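Local coordinates for De novo designed protein CA01 (Synthetic construct, PDB 5E6G) that is a computationally designed all-helical protein with no known natural function, built with strategies that borrow from evolution, at residues Tyr99-Val111 with Glu123-Ala135. Sequence-based numbering, arbitrary orientation.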
ATOM      1  N   TYR A  99       3.288  11.179   1.468  1.00 18.38           N
ATOM      2  CA  TYR A  99       3.110   9.788   1.074  1.00 31.00           C
ATOM      3  C   TYR A  99       1.657   9.558   0.656  1.00 32.91           C
ATOM      4  O   TYR A  99       1.386   8.859  -0.321  1.00 27.76           O
ATOM      5  CB  TYR A  99       3.490   8.840   2.217  1.00 29.69           C
ATOM      6  CG  TYR A  99       3.340   7.371   1.870  1.00 28.32           C
ATOM      7  CD1 TYR A  99       2.099   6.750   1.916  1.00 26.18           C
ATOM      8  CD2 TYR A  99       4.439   6.607   1.498  1.00 28.78           C
ATOM      9  CE1 TYR A  99       1.953   5.415   1.596  1.00 23.64           C
ATOM     10  CE2 TYR A  99       4.304   5.267   1.181  1.00 18.14           C
ATOM     11  CZ  TYR A  99       3.058   4.678   1.230  1.00 31.72           C
ATOM     12  OH  TYR A  99       2.911   3.347   0.912  1.00 23.37           O
ATOM     13  N   ALA A 100       0.735  10.164   1.399  1.00 25.83           N
ATOM     14  CA  ALA A 100      -0.696   9.987   1.174  1.00 28.11           C
ATOM     15  C   ALA A 100      -1.135  10.436  -0.219  1.00 21.94           C
ATOM     16  O   ALA A 100      -1.925   9.754  -0.875  1.00 25.00           O
ATOM     17  CB  ALA A 100      -1.486  10.742   2.236  1.00 35.71           C
ATOM     18  N   GLU A 101      -0.630  11.578  -0.674  1.00 22.30           N
ATOM     19  CA  GLU A 101      -1.014  12.097  -1.983  1.00 28.74           C
ATOM     20  C   GLU A 101      -0.385  11.289  -3.114  1.00 20.91           C
ATOM     21  O   GLU A 101      -1.019  11.064  -4.146  1.00 27.40           O
ATOM     22  CB  GLU A 101      -0.630  13.572  -2.117  1.00 34.61           C
ATOM     23  CG  GLU A 101      -1.499  14.521  -1.294  1.00 53.21           C
ATOM     24  CD  GLU A 101      -2.988  14.281  -1.486  1.00 53.71           C
ATOM     25  OE1 GLU A 101      -3.439  14.214  -2.649  1.00 44.36           O
ATOM     26  OE2 GLU A 101      -3.704  14.146  -0.469  1.00 35.24           O
ATOM     27  N   LEU A 102       0.858  10.856  -2.923  1.00 26.34           N
ATOM     28  CA  LEU A 102       1.510   9.978  -3.887  1.00 22.58           C
ATOM     29  C   LEU A 102       0.766   8.652  -3.953  1.00 27.49           C
ATOM     30  O   LEU A 102       0.542   8.098  -5.030  1.00 25.48           O
ATOM     31  CB  LEU A 102       2.974   9.742  -3.512  1.00 28.45           C
ATOM     32  CG  LEU A 102       3.946  10.902  -3.726  1.00 37.65           C
ATOM     33  CD1 LEU A 102       5.316  10.541  -3.172  1.00 37.07           C
ATOM     34  CD2 LEU A 102       4.046  11.267  -5.198  1.00 23.54           C
ATOM     35  N   PHE A 103       0.393   8.154  -2.778  1.00 22.46           N
ATOM     36  CA  PHE A 103      -0.393   6.935  -2.659  1.00 17.13           C
ATOM     37  C   PHE A 103      -1.721   7.090  -3.403  1.00 19.61           C
ATOM     38  O   PHE A 103      -2.134   6.201  -4.145  1.00 12.75           O
ATOM     39  CB  PHE A 103      -0.626   6.615  -1.177  1.00 18.54           C
ATOM     40  CG  PHE A 103      -1.399   5.349  -0.931  1.00 19.73           C
ATOM     41  CD1 PHE A 103      -0.742   4.139  -0.772  1.00 20.32           C
ATOM     42  CD2 PHE A 103      -2.782   5.373  -0.833  1.00 22.85           C
ATOM     43  CE1 PHE A 103      -1.450   2.975  -0.533  1.00 21.77           C
ATOM     44  CE2 PHE A 103      -3.493   4.212  -0.594  1.00 18.91           C
ATOM     45  CZ  PHE A 103      -2.827   3.011  -0.446  1.00 21.96           C
ATOM     46  N   ARG A 104      -2.371   8.235  -3.215  1.00 20.92           N
ATOM     47  CA  ARG A 104      -3.674   8.487  -3.825  1.00 23.56           C
ATOM     48  C   ARG A 104      -3.586   8.578  -5.346  1.00 22.17           C
ATOM     49  O   ARG A 104      -4.350   7.927  -6.061  1.00 24.96           O
ATOM     50  CB  ARG A 104      -4.281   9.780  -3.276  1.00 18.95           C
ATOM     51  CG  ARG A 104      -5.743   9.981  -3.655  1.00 25.81           C
ATOM     52  CD  ARG A 104      -6.166  11.435  -3.515  1.00 23.94           C
ATOM     53  NE  ARG A 104      -6.015  11.931  -2.150  1.00 28.84           N
ATOM     54  CZ  ARG A 104      -6.904  11.744  -1.179  1.00 32.22           C
ATOM     55  NH1 ARG A 104      -8.018  11.059  -1.408  1.00 27.57           N
ATOM     56  NH2 ARG A 104      -6.676  12.239   0.030  1.00 47.65           N
ATOM     57  N   ALA A 105      -2.658   9.396  -5.833  1.00 23.20           N
ATOM     58  CA  ALA A 105      -2.510   9.623  -7.267  1.00 26.85           C
ATOM     59  C   ALA A 105      -2.119   8.338  -7.990  1.00 27.70           C
ATOM     60  O   ALA A 105      -2.663   8.022  -9.048  1.00 27.01           O
ATOM     61  CB  ALA A 105      -1.480  10.712  -7.524  1.00 24.40           C
ATOM     62  N   LYS A 106      -1.178   7.599  -7.412  1.00 26.34           N
ATOM     63  CA  LYS A 106      -0.746   6.331  -7.989  1.00 26.76           C
ATOM     64  C   LYS A 106      -1.867   5.298  -7.927  1.00 26.06           C
ATOM     65  O   LYS A 106      -2.072   4.532  -8.871  1.00 23.28           O
ATOM     66  CB  LYS A 106       0.493   5.806  -7.265  1.00 25.82           C
ATOM     67  CG  LYS A 106       1.046   4.503  -7.833  1.00 31.92           C
ATOM     68  CD  LYS A 106       1.456   4.653  -9.291  1.00 27.81           C
ATOM     69  CE  LYS A 106       2.142   3.398  -9.806  1.00 32.15           C
ATOM     70  NZ  LYS A 106       2.704   3.589 -11.173  1.00 49.26           N
ATOM     71  N   GLY A 107      -2.583   5.278  -6.808  1.00 25.14           N
ATOM     72  CA  GLY A 107      -3.691   4.360  -6.633  1.00 28.38           C
ATOM     73  C   GLY A 107      -4.735   4.525  -7.721  1.00 25.44           C
ATOM     74  O   GLY A 107      -5.163   3.548  -8.331  1.00 23.71           O
ATOM     75  N   GLU A 108      -5.137   5.769  -7.965  1.00 24.50           N
ATOM     76  CA  GLU A 108      -6.112   6.079  -9.006  1.00 26.58           C
ATOM     77  C   GLU A 108      -5.623   5.596 -10.366  1.00 26.58           C
ATOM     78  O   GLU A 108      -6.401   5.099 -11.178  1.00 30.04           O
ATOM     79  CB  GLU A 108      -6.384   7.584  -9.051  1.00 21.57           C
ATOM     80  CG  GLU A 108      -7.144   8.105  -7.844  1.00 37.29           C
ATOM     81  CD  GLU A 108      -7.204   9.617  -7.796  1.00 28.31           C
ATOM     82  OE1 GLU A 108      -6.803  10.263  -8.785  1.00 42.05           O
ATOM     83  OE2 GLU A 108      -7.649  10.160  -6.763  1.00 28.43           O
ATOM     84  N   GLU A 109      -4.324   5.746 -10.598  1.00 31.43           N
ATOM     85  CA  GLU A 109      -3.707   5.307 -11.841  1.00 28.90           C
ATOM     86  C   GLU A 109      -3.706   3.784 -11.922  1.00 28.34           C
ATOM     87  O   GLU A 109      -3.953   3.211 -12.982  1.00 25.89           O
ATOM     88  CB  GLU A 109      -2.280   5.855 -11.942  1.00 34.01           C
ATOM     89  CG  GLU A 109      -1.692   5.832 -13.345  1.00 64.44           C
ATOM     90  CD  GLU A 109      -0.431   6.674 -13.470  1.00 78.48           C
ATOM     91  OE1 GLU A 109      -0.257   7.626 -12.678  1.00 75.19           O
ATOM     92  OE2 GLU A 109       0.388   6.382 -14.366  1.00 76.23           O
ATOM     93  N   LEU A 110      -3.437   3.136 -10.792  1.00 26.17           N
ATOM     94  CA  LEU A 110      -3.389   1.678 -10.733  1.00 26.09           C
ATOM     95  C   LEU A 110      -4.770   1.049 -10.896  1.00 25.52           C
ATOM     96  O   LEU A 110      -4.896  -0.031 -11.470  1.00 26.51           O
ATOM     97  CB  LEU A 110      -2.769   1.217  -9.412  1.00 32.39           C
ATOM     98  CG  LEU A 110      -1.254   1.370  -9.267  1.00 34.18           C
ATOM     99  CD1 LEU A 110      -0.825   1.040  -7.846  1.00 25.22           C
ATOM    100  CD2 LEU A 110      -0.514   0.486 -10.261  1.00 41.18           C
ATOM    101  N   VAL A 111      -5.799   1.715 -10.376  1.00 28.45           N
ATOM    102  CA  VAL A 111      -7.173   1.247 -10.532  1.00 27.21           C
ATOM    103  C   VAL A 111      -7.525   1.172 -12.014  1.00 37.53           C
ATOM    104  O   VAL A 111      -8.066   0.171 -12.485  1.00 34.06           O
ATOM    105  CB  VAL A 111      -8.173   2.171  -9.796  1.00 28.15           C
ATOM    106  CG1 VAL A 111      -9.609   1.933 -10.276  1.00 25.38           C
ATOM    107  CG2 VAL A 111      -8.078   1.964  -8.292  1.00 19.33           C
ATOM    108  N   GLU A 123       0.690  -7.116  -8.723  1.00 34.21           N
ATOM    109  CA  GLU A 123       1.302  -5.899  -9.252  1.00 37.59           C
ATOM    110  C   GLU A 123       0.653  -4.658  -8.654  1.00 38.50           C
ATOM    111  O   GLU A 123       1.339  -3.720  -8.246  1.00 34.14           O
ATOM    112  CB  GLU A 123       1.186  -5.851 -10.775  1.00 39.61           C
ATOM    113  CG  GLU A 123       2.078  -6.836 -11.510  1.00 54.50           C
ATOM    114  CD  GLU A 123       1.897  -6.768 -13.015  1.00 61.36           C
ATOM    115  OE1 GLU A 123       0.902  -7.326 -13.524  1.00 51.80           O
ATOM    116  OE2 GLU A 123       2.747  -6.149 -13.690  1.00 56.65           O
ATOM    117  N   PHE A 124      -0.676  -4.663  -8.619  1.00 38.20           N
ATOM    118  CA  PHE A 124      -1.444  -3.573  -8.029  1.00 34.59           C
ATOM    119  C   PHE A 124      -1.001  -3.321  -6.594  1.00 29.32           C
ATOM    120  O   PHE A 124      -0.714  -2.188  -6.214  1.00 31.77           O
ATOM    121  CB  PHE A 124      -2.942  -3.894  -8.073  1.00 33.13           C
ATOM    122  CG  PHE A 124      -3.810  -2.831  -7.461  1.00 32.39           C
ATOM    123  CD1 PHE A 124      -4.061  -2.820  -6.100  1.00 28.10           C
ATOM    124  CD2 PHE A 124      -4.383  -1.847  -8.250  1.00 31.53           C
ATOM    125  CE1 PHE A 124      -4.859  -1.843  -5.536  1.00 29.77           C
ATOM    126  CE2 PHE A 124      -5.184  -0.867  -7.691  1.00 18.72           C
ATOM    127  CZ  PHE A 124      -5.423  -0.867  -6.333  1.00 24.36           C
ATOM    128  N   ALA A 125      -0.939  -4.387  -5.804  1.00 27.38           N
ATOM    129  CA  ALA A 125      -0.578  -4.277  -4.397  1.00 27.36           C
ATOM    130  C   ALA A 125       0.831  -3.719  -4.218  1.00 34.79           C
ATOM    131  O   ALA A 125       1.046  -2.809  -3.421  1.00 24.10           O
ATOM    132  CB  ALA A 125      -0.697  -5.634  -3.717  1.00 36.72           C
ATOM    133  N   ARG A 126       1.786  -4.263  -4.965  1.00 33.37           N
ATOM    134  CA  ARG A 126       3.184  -3.865  -4.822  1.00 26.14           C
ATOM    135  C   ARG A 126       3.408  -2.411  -5.219  1.00 25.01           C
ATOM    136  O   ARG A 126       3.985  -1.635  -4.460  1.00 29.88           O
ATOM    137  CB  ARG A 126       4.085  -4.775  -5.656  1.00 29.27           C
ATOM    138  CG  ARG A 126       4.129  -6.201  -5.148  1.00 44.47           C
ATOM    139  CD  ARG A 126       5.358  -6.942  -5.634  1.00 49.37           C
ATOM    140  NE  ARG A 126       5.486  -8.235  -4.968  1.00 60.60           N
ATOM    141  CZ  ARG A 126       5.974  -8.400  -3.741  1.00 67.48           C
ATOM    142  NH1 ARG A 126       6.384  -7.352  -3.036  1.00 66.86           N
ATOM    143  NH2 ARG A 126       6.051  -9.614  -3.217  1.00 61.82           N
ATOM    144  N   GLN A 127       2.943  -2.044  -6.407  1.00 25.62           N
ATOM    145  CA  GLN A 127       3.139  -0.691  -6.912  1.00 25.40           C
ATOM    146  C   GLN A 127       2.392   0.346  -6.076  1.00 33.32           C
ATOM    147  O   GLN A 127       2.843   1.483  -5.937  1.00 20.37           O
ATOM    148  CB  GLN A 127       2.697  -0.608  -8.374  1.00 28.67           C
ATOM    149  CG  GLN A 127       3.619  -1.369  -9.314  1.00 31.13           C
ATOM    150  CD  GLN A 127       3.147  -1.345 -10.750  1.00 31.39           C
ATOM    151  OE1 GLN A 127       2.558  -0.366 -11.209  1.00 39.69           O
ATOM    152  NE2 GLN A 127       3.400  -2.431 -11.471  1.00 36.36           N
ATOM    153  N   LEU A 128       1.253  -0.050  -5.518  1.00 25.09           N
ATOM    154  CA  LEU A 128       0.461   0.845  -4.681  1.00 24.65           C
ATOM    155  C   LEU A 128       1.230   1.219  -3.418  1.00 18.22           C
ATOM    156  O   LEU A 128       1.266   2.383  -3.021  1.00 20.79           O
ATOM    157  CB  LEU A 128      -0.876   0.191  -4.317  1.00 20.05           C
ATOM    158  CG  LEU A 128      -1.821   0.993  -3.418  1.00 16.93           C
ATOM    159  CD1 LEU A 128      -2.370   2.203  -4.158  1.00 23.16           C
ATOM    160  CD2 LEU A 128      -2.951   0.110  -2.910  1.00 28.06           C
ATOM    161  N   VAL A 129       1.858   0.225  -2.802  1.00 23.20           N
ATOM    162  CA  VAL A 129       2.546   0.420  -1.533  1.00 18.78           C
ATOM    163  C   VAL A 129       3.949   1.001  -1.719  1.00 26.09           C
ATOM    164  O   VAL A 129       4.367   1.879  -0.961  1.00 18.54           O
ATOM    165  CB  VAL A 129       2.640  -0.916  -0.753  1.00 26.27           C
ATOM    166  CG1 VAL A 129       3.486  -0.765   0.509  1.00 25.61           C
ATOM    167  CG2 VAL A 129       1.252  -1.413  -0.395  1.00 32.39           C
ATOM    168  N   PHE A 130       4.670   0.521  -2.728  1.00 25.35           N
ATOM    169  CA  PHE A 130       6.096   0.826  -2.852  1.00 18.50           C
ATOM    170  C   PHE A 130       6.408   2.079  -3.667  1.00 23.76           C
ATOM    171  O   PHE A 130       7.427   2.725  -3.429  1.00 24.19           O
ATOM    172  CB  PHE A 130       6.832  -0.370  -3.462  1.00 22.21           C
ATOM    173  CG  PHE A 130       7.064  -1.492  -2.490  1.00 22.50           C
ATOM    174  CD1 PHE A 130       8.131  -1.448  -1.610  1.00 33.46           C
ATOM    175  CD2 PHE A 130       6.216  -2.586  -2.452  1.00 20.03           C
ATOM    176  CE1 PHE A 130       8.349  -2.474  -0.712  1.00 39.48           C
ATOM    177  CE2 PHE A 130       6.429  -3.616  -1.558  1.00 26.25           C
ATOM    178  CZ  PHE A 130       7.497  -3.560  -0.686  1.00 34.03           C
ATOM    179  N   TYR A 131       5.550   2.427  -4.623  1.00 23.36           N
ATOM    180  CA  TYR A 131       5.798   3.607  -5.453  1.00 18.33           C
ATOM    181  C   TYR A 131       5.831   4.889  -4.615  1.00 25.48           C
ATOM    182  O   TYR A 131       6.711   5.729  -4.810  1.00 22.46           O
ATOM    183  CB  TYR A 131       4.748   3.729  -6.567  1.00 24.44           C
ATOM    184  CG  TYR A 131       4.944   4.942  -7.449  1.00 20.57           C
ATOM    185  CD1 TYR A 131       5.705   4.864  -8.607  1.00 29.77           C
ATOM    186  CD2 TYR A 131       4.377   6.166  -7.119  1.00 23.55           C
ATOM    187  CE1 TYR A 131       5.893   5.966  -9.414  1.00 29.13           C
ATOM    188  CE2 TYR A 131       4.560   7.276  -7.919  1.00 33.91           C
ATOM    189  CZ  TYR A 131       5.319   7.172  -9.065  1.00 39.78           C
ATOM    190  OH  TYR A 131       5.501   8.276  -9.865  1.00 43.23           O
ATOM    191  N   PRO A 132       4.879   5.047  -3.677  1.00 32.95           N
ATOM    192  CA  PRO A 132       4.933   6.242  -2.827  1.00 26.21           C
ATOM    193  C   PRO A 132       6.008   6.138  -1.744  1.00 18.24           C
ATOM    194  O   PRO A 132       6.331   7.140  -1.109  1.00 27.75           O
ATOM    195  CB  PRO A 132       3.528   6.297  -2.200  1.00 24.83           C
ATOM    196  CG  PRO A 132       2.706   5.280  -2.941  1.00 30.41           C
ATOM    197  CD  PRO A 132       3.674   4.251  -3.400  1.00 20.90           C
ATOM    198  N   ALA A 133       6.556   4.941  -1.547  1.00 26.99           N
ATOM    199  CA  ALA A 133       7.581   4.721  -0.527  1.00 27.75           C
ATOM    200  C   ALA A 133       8.953   5.195  -0.995  1.00 32.79           C
ATOM    201  O   ALA A 133       9.914   5.206  -0.226  1.00 35.57           O
ATOM    202  CB  ALA A 133       7.640   3.248  -0.150  1.00 20.17           C
ATOM    203  N   GLN A 134       9.039   5.590  -2.258  1.00 25.47           N
ATOM    204  CA  GLN A 134      10.301   6.026  -2.834  1.00 36.98           C
ATOM    205  C   GLN A 134      10.735   7.365  -2.246  1.00 45.40           C
ATOM    206  O   GLN A 134       9.925   8.093  -1.672  1.00 48.42           O
ATOM    207  CB  GLN A 134      10.178   6.113  -4.354  1.00 35.71           C
ATOM    208  CG  GLN A 134       9.848   4.776  -4.996  1.00 29.33           C
ATOM    209  CD  GLN A 134       9.649   4.871  -6.490  1.00 38.30           C
ATOM    210  OE1 GLN A 134       8.911   5.722  -6.984  1.00 36.26           O
ATOM    211  NE2 GLN A 134      10.315   3.991  -7.222  1.00 40.28           N
ATOM    212  N   ALA A 135      12.019   7.677  -2.392  1.00 47.65           N
ATOM    213  CA  ALA A 135      12.601   8.867  -1.781  1.00 48.48           C
ATOM    214  C   ALA A 135      12.458  10.076  -2.698  1.00 46.69           C
ATOM    215  O   ALA A 135      12.899  10.050  -3.846  1.00 69.78           O
ATOM    216  CB  ALA A 135      14.069   8.623  -1.448  1.00 38.10           C
TER
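P132 lies over one face of the Y99 ring, its CB 3.8 Å from the ring centroid in a CH-pi contact, while V129 O sits at the ring's edge. There the phenol OH donates to V129 O (2.8 Å) in the carbonyl plane, on a lone pair, with a C=O...donor angle of 128°. Over one face of the F103 ring comes L128 CD1, and L128 CG presses on F103 CE1 at 3.5 Å. The Y131 ring carries the K106 chain on one face: CD makes a CH-pi contact and NZ a cation-pi contact, 4.5 Å from the centroid. The bend at chi2 (60°) carries the lysine across that face, the two side chains crossing at about a right angle. The F124 ring turns its edge to L110 O and V111 N. The two segments belong to consecutive helices, 97-115 and 121-130, that pair as an antiparallel helical hairpin within an all-helical fold of five helices; the axes of 99-111 and 123-130 approach to 9.1 Å at 155°. G107, lacking a side chain, lets L128 CD1 come within 3.5 Å of its CA. L110 CD1 pushes against the backbone of L128, tight at 3.4 Å from its CA, and CD2 meets Q127 OE1. In the type I turn from Y131 to Q134, P132 CG reaches F103 CA at 3.5 Å, and P132 CB touches L102 CB. On the inner side, Y99 and V129 also pack on helix 54-75, F103 on A87 of helix 80-93, and F124 on I30 and I80.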